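Local coordinates for protein Bcl-2 homolog (Gene 16?) (Murid herpesvirus 4, PDB 4MI8) that protects infected host cells from apoptosis and inhibits starvation-induced autophagy, interacting with host BECN1, BAK1 and BAX and so supporting viral latency and chronic infection, at residues I84-F93 with F123-F133; D60-W68 with D94-L104. All coordinates share one frame; numbering follows the deposited sequence.

Both contacts use helix 86-103 of the Bcl-2 fold: interaction 1 takes its first two turns and the residues just before them, interaction 2 the remainder, and their centres lie about 18 Å apart. Each is mostly buried and of similar size, 583 and 534 Å² summed over both sides. Interaction 1 joins the helix to the end of helix 111-126 and the chain that follows it, through aliphatic and phenylalanine side chains, with a histidine at the exposed margin. Interaction 2 joins it to the loop leading into helix 68-81 and the first residue of that helix, adding a short tyrosine-carboxylate hydrogen bond and a weak one to its apolar core. The bound BH3 peptide touches both.

Interaction 1: I84-F93 with F123-F133; sequences INSGRIVGFF and FFIENNLMNHF
Ile89 is the main knob of this contact: its CD1 enters a hollow floored by backbone and walled by side chains, 3.3 Å from Leu129 O and 3.9 Å from His132 CB. With CG1 beside the backbone N (chi1 -59°) and the chain then extended, CD1 reaches this hollow while CG2 branches away to lie 3.5 Å from Phe133 CD2. Phe133 lies across the first helical turn, its ring edge turned to Val90 CG2, and Ser86 CB packs near its CD2.

A second bump comes from Ile84, just ahead of the helix. Its CB sits over the His132 ring, 3.9 Å from the centroid and 20° off the normal, a CH-pi contact, and its CG2 touches Leu129 CD2 at 3.6 Å. Deeper in, Phe92 fits between Phe123 and Phe124. Its CE1 meets the edge of the Phe124 ring, 3.8 Å from Phe124 CD2, while Leu129 CD1 lies over one Phe92 face. Leu129 CB covers the centre of a Phe124 face. Phe93 and Phe124 meet rim to rim, with planes at 56°, and Trp11 and Ile15 of helix 8-23 extend this core.

Asn85 OD1 accepts from Arg88 N at 2.9 Å, N-capping the helix within the Asn-x-Gly-Arg signature of BH1; Arg88 NE salt-bridges an acidic side chain of the bound peptide. No hydrogen bond joins 84-93 to 123-133, so apolar packing and the CH-pi contact hold them.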
loop_
_atom_site.group_PDB
_atom_site.type_symbol
_atom_site.label_atom_id
_atom_site.label_comp_id
_atom_site.label_asym_id
_atom_site.label_seq_id
_atom_site.Cartn_x
_atom_site.Cartn_y
_atom_site.Cartn_z
ATOM N N ILE A 84 -1.339 9.993 11.168
ATOM C CA ILE A 84 -0.788 8.654 10.908
ATOM C C ILE A 84 -1.501 7.615 11.760
ATOM O O ILE A 84 -1.453 7.648 13.007
ATOM C CB ILE A 84 0.701 8.504 11.241
ATOM C CG1 ILE A 84 1.486 9.779 10.926
ATOM C CG2 ILE A 84 1.248 7.256 10.557
ATOM C CD1 ILE A 84 2.024 9.886 9.516
ATOM N N ASN A 85 -2.172 6.697 11.081
ATOM C CA ASN A 85 -2.722 5.550 11.774
ATOM C C ASN A 85 -2.666 4.347 10.853
ATOM O O ASN A 85 -2.216 4.452 9.707
ATOM C CB ASN A 85 -4.114 5.848 12.336
ATOM C CG ASN A 85 -5.168 6.062 11.247
ATOM O OD1 ASN A 85 -5.088 5.511 10.158
ATOM N ND2 ASN A 85 -6.175 6.869 11.555
ATOM N N SER A 86 -3.089 3.187 11.328
ATOM C CA SER A 86 -2.860 2.014 10.507
ATOM C C SER A 86 -3.790 1.956 9.317
ATOM O O SER A 86 -3.467 1.342 8.343
ATOM C CB SER A 86 -2.944 0.758 11.353
ATOM O OG SER A 86 -4.217 0.722 11.961
ATOM N N GLY A 87 -4.930 2.616 9.390
ATOM C CA GLY A 87 -5.859 2.699 8.297
ATOM C C GLY A 87 -5.298 3.526 7.165
ATOM O O GLY A 87 -5.559 3.218 5.968
ATOM N N ARG A 88 -4.548 4.606 7.494
ATOM C CA ARG A 88 -3.854 5.379 6.429
ATOM C C ARG A 88 -2.761 4.527 5.818
ATOM O O ARG A 88 -2.542 4.459 4.575
ATOM C CB ARG A 88 -3.298 6.708 6.963
ATOM C CG ARG A 88 -4.312 7.703 7.524
ATOM C CD ARG A 88 -5.356 8.105 6.472
ATOM N NE ARG A 88 -6.366 8.973 7.097
ATOM C CZ ARG A 88 -6.229 10.307 7.201
ATOM N NH1 ARG A 88 -5.142 10.925 6.704
ATOM N NH2 ARG A 88 -7.176 11.033 7.800
ATOM N N ILE A 89 -2.019 3.851 6.669
ATOM C CA ILE A 89 -1.097 2.864 6.117
ATOM C C ILE A 89 -1.747 1.799 5.182
ATOM O O ILE A 89 -1.180 1.456 4.100
ATOM C CB ILE A 89 -0.347 2.180 7.238
ATOM C CG1 ILE A 89 0.394 3.325 7.997
ATOM C CG2 ILE A 89 0.568 1.082 6.626
ATOM C CD1 ILE A 89 1.227 2.892 9.176
ATOM N N VAL A 90 -2.908 1.256 5.551
ATOM C CA VAL A 90 -3.471 0.271 4.679
ATOM C C VAL A 90 -3.830 0.927 3.331
ATOM O O VAL A 90 -3.629 0.366 2.302
ATOM C CB VAL A 90 -4.764 -0.287 5.297
ATOM C CG1 VAL A 90 -5.539 -1.125 4.257
ATOM C CG2 VAL A 90 -4.436 -1.038 6.583
ATOM N N GLY A 91 -4.343 2.143 3.346
ATOM C CA GLY A 91 -4.618 2.903 2.108
ATOM C C GLY A 91 -3.355 3.080 1.231
ATOM O O GLY A 91 -3.426 2.975 -0.022
ATOM N N PHE A 92 -2.217 3.402 1.884
ATOM C CA PHE A 92 -0.908 3.505 1.238
ATOM C C PHE A 92 -0.605 2.180 0.475
ATOM O O PHE A 92 -0.167 2.144 -0.718
ATOM C CB PHE A 92 0.098 3.839 2.354
ATOM C CG PHE A 92 1.559 3.533 2.039
ATOM C CD1 PHE A 92 2.077 2.291 2.308
ATOM C CD2 PHE A 92 2.455 4.574 1.678
ATOM C CE1 PHE A 92 3.451 2.048 2.159
ATOM C CE2 PHE A 92 3.824 4.327 1.494
ATOM C CZ PHE A 92 4.326 3.049 1.745
ATOM N N PHE A 93 -0.809 1.076 1.160
ATOM C CA PHE A 93 -0.518 -0.176 0.482
ATOM C C PHE A 93 -1.504 -0.426 -0.616
ATOM O O PHE A 93 -1.152 -1.094 -1.584
ATOM C CB PHE A 93 -0.492 -1.356 1.480
ATOM C CG PHE A 93 0.843 -1.506 2.195
ATOM C CD1 PHE A 93 1.972 -1.977 1.490
ATOM C CD2 PHE A 93 0.995 -1.126 3.571
ATOM C CE1 PHE A 93 3.201 -2.075 2.140
ATOM C CE2 PHE A 93 2.285 -1.207 4.222
ATOM C CZ PHE A 93 3.361 -1.670 3.525
ATOM N N PHE A 123 9.347 5.982 1.549
ATOM C CA PHE A 123 8.362 6.750 2.214
ATOM C C PHE A 123 8.002 6.071 3.515
ATOM O O PHE A 123 7.911 6.735 4.540
ATOM C CB PHE A 123 7.138 6.958 1.314
ATOM C CG PHE A 123 6.137 7.884 1.910
ATOM C CD1 PHE A 123 5.353 7.458 2.988
ATOM C CD2 PHE A 123 6.032 9.223 1.464
ATOM C CE1 PHE A 123 4.442 8.315 3.615
ATOM C CE2 PHE A 123 5.095 10.072 2.057
ATOM C CZ PHE A 123 4.287 9.623 3.130
ATOM N N PHE A 124 7.768 4.744 3.476
ATOM C CA PHE A 124 7.386 4.027 4.693
ATOM C C PHE A 124 8.473 4.307 5.758
ATOM O O PHE A 124 8.167 4.681 6.898
ATOM C CB PHE A 124 7.319 2.533 4.386
ATOM C CG PHE A 124 6.733 1.707 5.472
ATOM C CD1 PHE A 124 7.490 1.274 6.543
ATOM C CD2 PHE A 124 5.380 1.323 5.388
ATOM C CE1 PHE A 124 6.938 0.470 7.530
ATOM C CE2 PHE A 124 4.805 0.545 6.354
ATOM C CZ PHE A 124 5.575 0.096 7.411
ATOM N N ILE A 125 9.730 4.099 5.389
ATOM C CA ILE A 125 10.816 4.315 6.352
ATOM C C ILE A 125 11.038 5.786 6.729
ATOM O O ILE A 125 10.955 6.103 7.910
ATOM C CB ILE A 125 12.120 3.610 5.965
ATOM C CG1 ILE A 125 11.841 2.099 5.798
ATOM C CG2 ILE A 125 13.160 3.857 7.048
ATOM C CD1 ILE A 125 13.007 1.261 5.334
ATOM N N GLU A 126 11.249 6.671 5.753
ATOM C CA GLU A 126 11.509 8.082 6.063
ATOM C C GLU A 126 10.408 8.643 6.949
ATOM O O GLU A 126 10.700 9.437 7.831
ATOM C CB GLU A 126 11.727 8.931 4.809
ATOM C CG GLU A 126 13.191 8.960 4.357
ATOM C CD GLU A 126 13.409 8.606 2.866
ATOM O OE1 GLU A 126 12.703 9.190 2.007
ATOM O OE2 GLU A 126 14.295 7.749 2.527
ATOM N N ASN A 127 9.166 8.176 6.779
ATOM C CA ASN A 127 8.060 8.635 7.626
ATOM C C ASN A 127 7.847 7.823 8.876
ATOM O O ASN A 127 6.903 8.051 9.614
ATOM C CB ASN A 127 6.744 8.791 6.841
ATOM C CG ASN A 127 6.777 9.999 5.920
ATOM O OD1 ASN A 127 6.276 11.090 6.282
ATOM N ND2 ASN A 127 7.452 9.855 4.764
ATOM N N ASN A 128 8.717 6.869 9.132
ATOM C CA ASN A 128 8.522 5.994 10.283
ATOM C C ASN A 128 7.124 5.377 10.347
ATOM O O ASN A 128 6.521 5.313 11.397
ATOM C CB ASN A 128 8.875 6.750 11.566
ATOM C CG ASN A 128 9.061 5.836 12.769
ATOM O OD1 ASN A 128 9.409 4.660 12.641
ATOM N ND2 ASN A 128 8.820 6.382 13.949
ATOM N N LEU A 129 6.590 4.929 9.217
ATOM C CA LEU A 129 5.289 4.186 9.242
ATOM C C LEU A 129 5.291 2.908 10.082
ATOM O O LEU A 129 4.239 2.456 10.521
ATOM C CB LEU A 129 4.759 3.896 7.831
ATOM C CG LEU A 129 4.409 5.235 7.173
ATOM C CD1 LEU A 129 3.598 4.970 5.930
ATOM C CD2 LEU A 129 3.664 6.231 8.095
ATOM N N MET A 130 6.472 2.321 10.291
ATOM C CA MET A 130 6.597 1.091 11.105
ATOM C C MET A 130 6.082 1.369 12.477
ATOM O O MET A 130 5.549 0.463 13.121
ATOM C CB MET A 130 8.038 0.610 11.239
ATOM C CG MET A 130 9.041 1.733 11.306
ATOM S SD MET A 130 10.013 1.707 9.801
ATOM C CE MET A 130 9.489 3.101 8.811
ATOM N N ASN A 131 6.214 2.641 12.889
ATOM C CA ASN A 131 5.689 3.146 14.163
ATOM C C ASN A 131 4.187 2.920 14.444
ATOM O O ASN A 131 3.804 2.870 15.609
ATOM C CB ASN A 131 5.959 4.644 14.267
ATOM C CG ASN A 131 6.559 5.038 15.598
ATOM O OD1 ASN A 131 6.086 5.968 16.307
ATOM N ND2 ASN A 131 7.631 4.343 15.948
ATOM N N HIS A 132 3.367 2.792 13.414
ATOM C CA HIS A 132 1.931 2.719 13.578
ATOM C C HIS A 132 1.291 1.477 13.017
ATOM O O HIS A 132 0.179 1.518 12.507
ATOM C CB HIS A 132 1.328 3.923 12.917
ATOM C CG HIS A 132 1.494 5.187 13.686
ATOM N ND1 HIS A 132 2.486 6.034 13.455
ATOM C CD2 HIS A 132 0.735 5.739 14.694
ATOM C CE1 HIS A 132 2.379 7.075 14.273
ATOM N NE2 HIS A 132 1.300 6.897 15.024
ATOM N N PHE A 133 1.970 0.354 13.097
ATOM C CA PHE A 133 1.517 -0.831 12.416
ATOM C C PHE A 133 2.278 -2.026 12.902
ATOM O O PHE A 133 3.244 -2.417 12.297
ATOM C CB PHE A 133 1.738 -0.663 10.904
ATOM C CG PHE A 133 0.919 -1.588 10.071
ATOM C CD1 PHE A 133 1.153 -2.933 10.088
ATOM C CD2 PHE A 133 -0.100 -1.111 9.297
ATOM C CE1 PHE A 133 0.396 -3.780 9.343
ATOM C CE2 PHE A 133 -0.868 -1.956 8.548
ATOM C CZ PHE A 133 -0.622 -3.294 8.571
#

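Interaction 2: D60-W68 with D94-L104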
loop_
_atom_site.group_PDB
_atom_site.type_symbol
_atom_site.label_atom_id
_atom_site.label_comp_id
_atom_site.label_asym_id
_atom_site.label_seq_id
_atom_site.Cartn_x
_atom_site.Cartn_y
_atom_site.Cartn_z
ATOM N N ASP A 60 -12.690 4.300 -9.925
ATOM C CA ASP A 60 -11.552 3.662 -9.355
ATOM C C ASP A 60 -10.433 4.689 -9.271
ATOM O O ASP A 60 -10.628 5.867 -9.572
ATOM C CB ASP A 60 -11.225 2.402 -10.149
ATOM C CG ASP A 60 -10.557 2.673 -11.484
ATOM O OD1 ASP A 60 -10.043 3.780 -11.789
ATOM O OD2 ASP A 60 -10.479 1.685 -12.235
ATOM N N TYR A 61 -9.288 4.248 -8.785
ATOM C CA TYR A 61 -8.155 5.161 -8.532
ATOM C C TYR A 61 -7.455 5.586 -9.840
ATOM O O TYR A 61 -6.575 6.457 -9.841
ATOM C CB TYR A 61 -7.068 4.404 -7.741
ATOM C CG TYR A 61 -7.432 3.840 -6.381
ATOM C CD1 TYR A 61 -8.563 4.311 -5.665
ATOM C CD2 TYR A 61 -6.608 2.859 -5.770
ATOM C CE1 TYR A 61 -8.855 3.842 -4.390
ATOM C CE2 TYR A 61 -6.911 2.371 -4.499
ATOM C CZ TYR A 61 -8.027 2.848 -3.816
ATOM O OH TYR A 61 -8.348 2.366 -2.551
ATOM N N GLY A 62 -7.811 4.906 -10.929
ATOM C CA GLY A 62 -7.100 4.983 -12.192
ATOM C C GLY A 62 -7.096 6.272 -12.971
ATOM O O GLY A 62 -6.368 6.377 -13.929
ATOM N N PRO A 63 -7.947 7.248 -12.627
ATOM C CA PRO A 63 -7.634 8.516 -13.282
ATOM C C PRO A 63 -6.617 9.404 -12.540
ATOM O O PRO A 63 -6.028 10.250 -13.172
ATOM C CB PRO A 63 -9.003 9.197 -13.404
ATOM C CG PRO A 63 -9.997 8.083 -13.357
ATOM C CD PRO A 63 -9.387 7.146 -12.334
ATOM N N ALA A 64 -6.384 9.224 -11.241
ATOM C CA ALA A 64 -5.338 10.004 -10.551
ATOM C C ALA A 64 -3.931 9.348 -10.626
ATOM O O ALA A 64 -2.905 10.020 -10.753
ATOM C CB ALA A 64 -5.756 10.266 -9.109
ATOM N N LEU A 65 -3.915 8.018 -10.576
ATOM C CA LEU A 65 -2.721 7.198 -10.461
ATOM C C LEU A 65 -2.076 6.841 -11.799
ATOM O O LEU A 65 -0.964 6.329 -11.822
ATOM C CB LEU A 65 -3.083 5.878 -9.781
ATOM C CG LEU A 65 -2.745 5.643 -8.317
ATOM C CD1 LEU A 65 -2.482 6.904 -7.504
ATOM C CD2 LEU A 65 -3.896 4.834 -7.786
ATOM N N LYS A 66 -2.782 7.037 -12.905
ATOM C CA LYS A 66 -2.126 6.949 -14.191
ATOM C C LYS A 66 -0.865 7.811 -14.164
ATOM O O LYS A 66 0.065 7.505 -14.859
ATOM C CB LYS A 66 -3.048 7.385 -15.333
ATOM C CG LYS A 66 -3.500 8.846 -15.291
ATOM C CD LYS A 66 -4.270 9.271 -16.547
ATOM C CE LYS A 66 -5.633 8.582 -16.634
ATOM N NZ LYS A 66 -6.759 9.492 -17.034
ATOM N N ASN A 67 -0.823 8.864 -13.349
ATOM C CA ASN A 67 0.365 9.723 -13.280
ATOM C C ASN A 67 1.195 9.543 -12.027
ATOM O O ASN A 67 1.881 10.465 -11.596
ATOM C CB ASN A 67 -0.018 11.189 -13.396
ATOM C CG ASN A 67 -1.216 11.409 -14.297
ATOM O OD1 ASN A 67 -1.387 10.703 -15.295
ATOM N ND2 ASN A 67 -2.056 12.395 -13.953
ATOM N N TRP A 68 1.124 8.349 -11.448
ATOM C CA TRP A 68 1.853 8.003 -10.234
ATOM C C TRP A 68 3.293 8.363 -10.357
ATOM O O TRP A 68 3.933 8.780 -9.390
ATOM C CB TRP A 68 1.737 6.517 -9.969
ATOM C CG TRP A 68 2.591 5.646 -10.869
ATOM C CD1 TRP A 68 2.239 5.109 -12.102
ATOM C CD2 TRP A 68 3.953 5.129 -10.596
ATOM N NE1 TRP A 68 3.252 4.337 -12.593
ATOM C CE2 TRP A 68 4.306 4.297 -11.744
ATOM C CE3 TRP A 68 4.857 5.266 -9.561
ATOM C CZ2 TRP A 68 5.534 3.661 -11.846
ATOM C CZ3 TRP A 68 6.082 4.613 -9.657
ATOM C CH2 TRP A 68 6.416 3.822 -10.775
ATOM N N ASP A 94 -2.759 0.016 -0.476
ATOM C CA ASP A 94 -3.764 -0.320 -1.545
ATOM C C ASP A 94 -3.480 0.527 -2.729
ATOM O O ASP A 94 -3.787 0.150 -3.885
ATOM C CB ASP A 94 -5.186 0.033 -1.093
ATOM C CG ASP A 94 -6.243 -0.553 -1.999
ATOM O OD1 ASP A 94 -5.996 -1.647 -2.585
ATOM O OD2 ASP A 94 -7.369 0.025 -2.119
ATOM N N VAL A 95 -2.987 1.755 -2.482
ATOM C CA VAL A 95 -2.516 2.537 -3.665
ATOM C C VAL A 95 -1.407 1.808 -4.420
ATOM O O VAL A 95 -1.459 1.665 -5.686
ATOM C CB VAL A 95 -2.086 3.952 -3.284
ATOM C CG1 VAL A 95 -1.320 4.575 -4.448
ATOM C CG2 VAL A 95 -3.342 4.730 -2.765
ATOM N N GLY A 96 -0.412 1.302 -3.674
ATOM C CA GLY A 96 0.693 0.535 -4.324
ATOM C C GLY A 96 0.146 -0.736 -4.999
ATOM O O GLY A 96 0.647 -1.138 -6.055
ATOM N N ARG A 97 -0.862 -1.389 -4.403
ATOM C CA ARG A 97 -1.440 -2.567 -5.020
ATOM C C ARG A 97 -2.148 -2.226 -6.312
ATOM O O ARG A 97 -2.065 -2.995 -7.266
ATOM C CB ARG A 97 -2.437 -3.249 -4.095
ATOM C CG ARG A 97 -3.064 -4.489 -4.708
ATOM C CD ARG A 97 -3.983 -5.301 -3.742
ATOM N NE ARG A 97 -5.167 -4.536 -3.336
ATOM C CZ ARG A 97 -6.423 -4.844 -3.719
ATOM N NH1 ARG A 97 -6.680 -5.905 -4.468
ATOM N NH2 ARG A 97 -7.458 -4.149 -3.294
ATOM N N TYR A 98 -2.869 -1.081 -6.324
ATOM C CA TYR A 98 -3.549 -0.611 -7.525
ATOM C C TYR A 98 -2.491 -0.412 -8.621
ATOM O O TYR A 98 -2.647 -0.963 -9.703
ATOM C CB TYR A 98 -4.271 0.736 -7.317
ATOM C CG TYR A 98 -5.071 1.137 -8.576
ATOM C CD1 TYR A 98 -6.369 0.634 -8.778
ATOM C CD2 TYR A 98 -4.528 1.980 -9.582
ATOM C CE1 TYR A 98 -7.114 0.945 -9.922
ATOM C CE2 TYR A 98 -5.276 2.309 -10.732
ATOM C CZ TYR A 98 -6.576 1.782 -10.883
ATOM O OH TYR A 98 -7.387 2.039 -11.980
ATOM N N VAL A 99 -1.463 0.403 -8.361
ATOM C CA VAL A 99 -0.429 0.658 -9.359
ATOM C C VAL A 99 0.093 -0.679 -9.962
ATOM O O VAL A 99 -0.008 -0.893 -11.183
ATOM C CB VAL A 99 0.753 1.462 -8.820
ATOM C CG1 VAL A 99 1.822 1.580 -9.913
ATOM C CG2 VAL A 99 0.289 2.831 -8.378
ATOM N N CYS A 100 0.571 -1.597 -9.125
ATOM C CA CYS A 100 0.978 -2.918 -9.630
ATOM C C CYS A 100 -0.084 -3.573 -10.469
ATOM O O CYS A 100 0.241 -4.167 -11.477
ATOM C CB CYS A 100 1.308 -3.899 -8.535
ATOM S SG CYS A 100 2.767 -3.415 -7.616
ATOM N N GLU A 101 -1.323 -3.558 -10.044
ATOM C CA GLU A 101 -2.280 -4.460 -10.620
ATOM C C GLU A 101 -2.993 -3.888 -11.835
ATOM O O GLU A 101 -3.683 -4.601 -12.524
ATOM C CB GLU A 101 -3.297 -4.929 -9.574
ATOM C CG GLU A 101 -2.830 -5.987 -8.604
ATOM C CD GLU A 101 -3.898 -6.453 -7.641
ATOM O OE1 GLU A 101 -4.904 -5.798 -7.458
ATOM O OE2 GLU A 101 -3.740 -7.492 -7.046
ATOM N N GLU A 102 -2.835 -2.604 -12.088
ATOM C CA GLU A 102 -3.549 -1.986 -13.185
ATOM C C GLU A 102 -2.832 -0.946 -13.967
ATOM O O GLU A 102 -3.237 -0.653 -15.052
ATOM C CB GLU A 102 -4.839 -1.372 -12.727
ATOM C CG GLU A 102 -6.030 -2.212 -13.101
ATOM C CD GLU A 102 -6.590 -2.928 -11.935
ATOM O OE1 GLU A 102 -6.448 -2.408 -10.831
ATOM O OE2 GLU A 102 -7.164 -3.997 -12.109
ATOM N N VAL A 103 -1.792 -0.370 -13.413
ATOM C CA VAL A 103 -1.021 0.589 -14.139
ATOM C C VAL A 103 0.202 -0.069 -14.760
ATOM O O VAL A 103 0.278 -0.153 -15.963
ATOM C CB VAL A 103 -0.664 1.759 -13.268
ATOM C CG1 VAL A 103 0.280 2.686 -13.979
ATOM C CG2 VAL A 103 -1.924 2.473 -12.866
ATOM N N LEU A 104 1.124 -0.557 -13.927
ATOM C CA LEU A 104 2.302 -1.287 -14.366
ATOM C C LEU A 104 1.974 -2.529 -15.196
ATOM O O LEU A 104 0.943 -3.166 -15.066
ATOM C CB LEU A 104 3.171 -1.690 -13.171
ATOM C CG LEU A 104 3.632 -0.575 -12.239
ATOM C CD1 LEU A 104 4.777 -1.066 -11.365
ATOM C CD2 LEU A 104 4.059 0.658 -13.021
#
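Tyr61 and Tyr98 pack where the loop leading into helix 68-81 of the Bcl-2 fold, with that helix's first residue, Trp68, lies against helix 86-103. Tyr61 CB stands over the centre of the Tyr98 ring, 3.8 Å from the centroid and 5° off its normal, a CH-pi contact, while the two rings are oblique. Leu65 CD2 presses close beside them, 3.4 Å from Tyr98 CD2, and Leu65 CD1 meets Val95 CG1. Val99 CG1 stands over the five-membered ring of Trp68, 3° off the normal, also CH-pi, and Val103 CG1 and Leu104 CD2 adjoin the same indole. Tyr61, Leu65 and Val95 also pack on apolar side chains of the bound peptide, lining its groove.

The solvent side is looser: at one end Tyr98 OH makes a weak bond to exposed Asp60 OD2, 3.1 Å, and Asp60 OD1 accepts from Gly62 N at 2.6 Å, closing an Asx turn; partly exposed Val103 borders the other.

Buried Asp94, by contrast, bonds Arg97 NH2 through OD1 in a salt bridge, and Arg50 of helix 33-56 pairs with OD2. Tyr61 OH donates to Asp94 OD2 at 2.6 Å, arriving on the anti side, 27° out of the carboxylate plane.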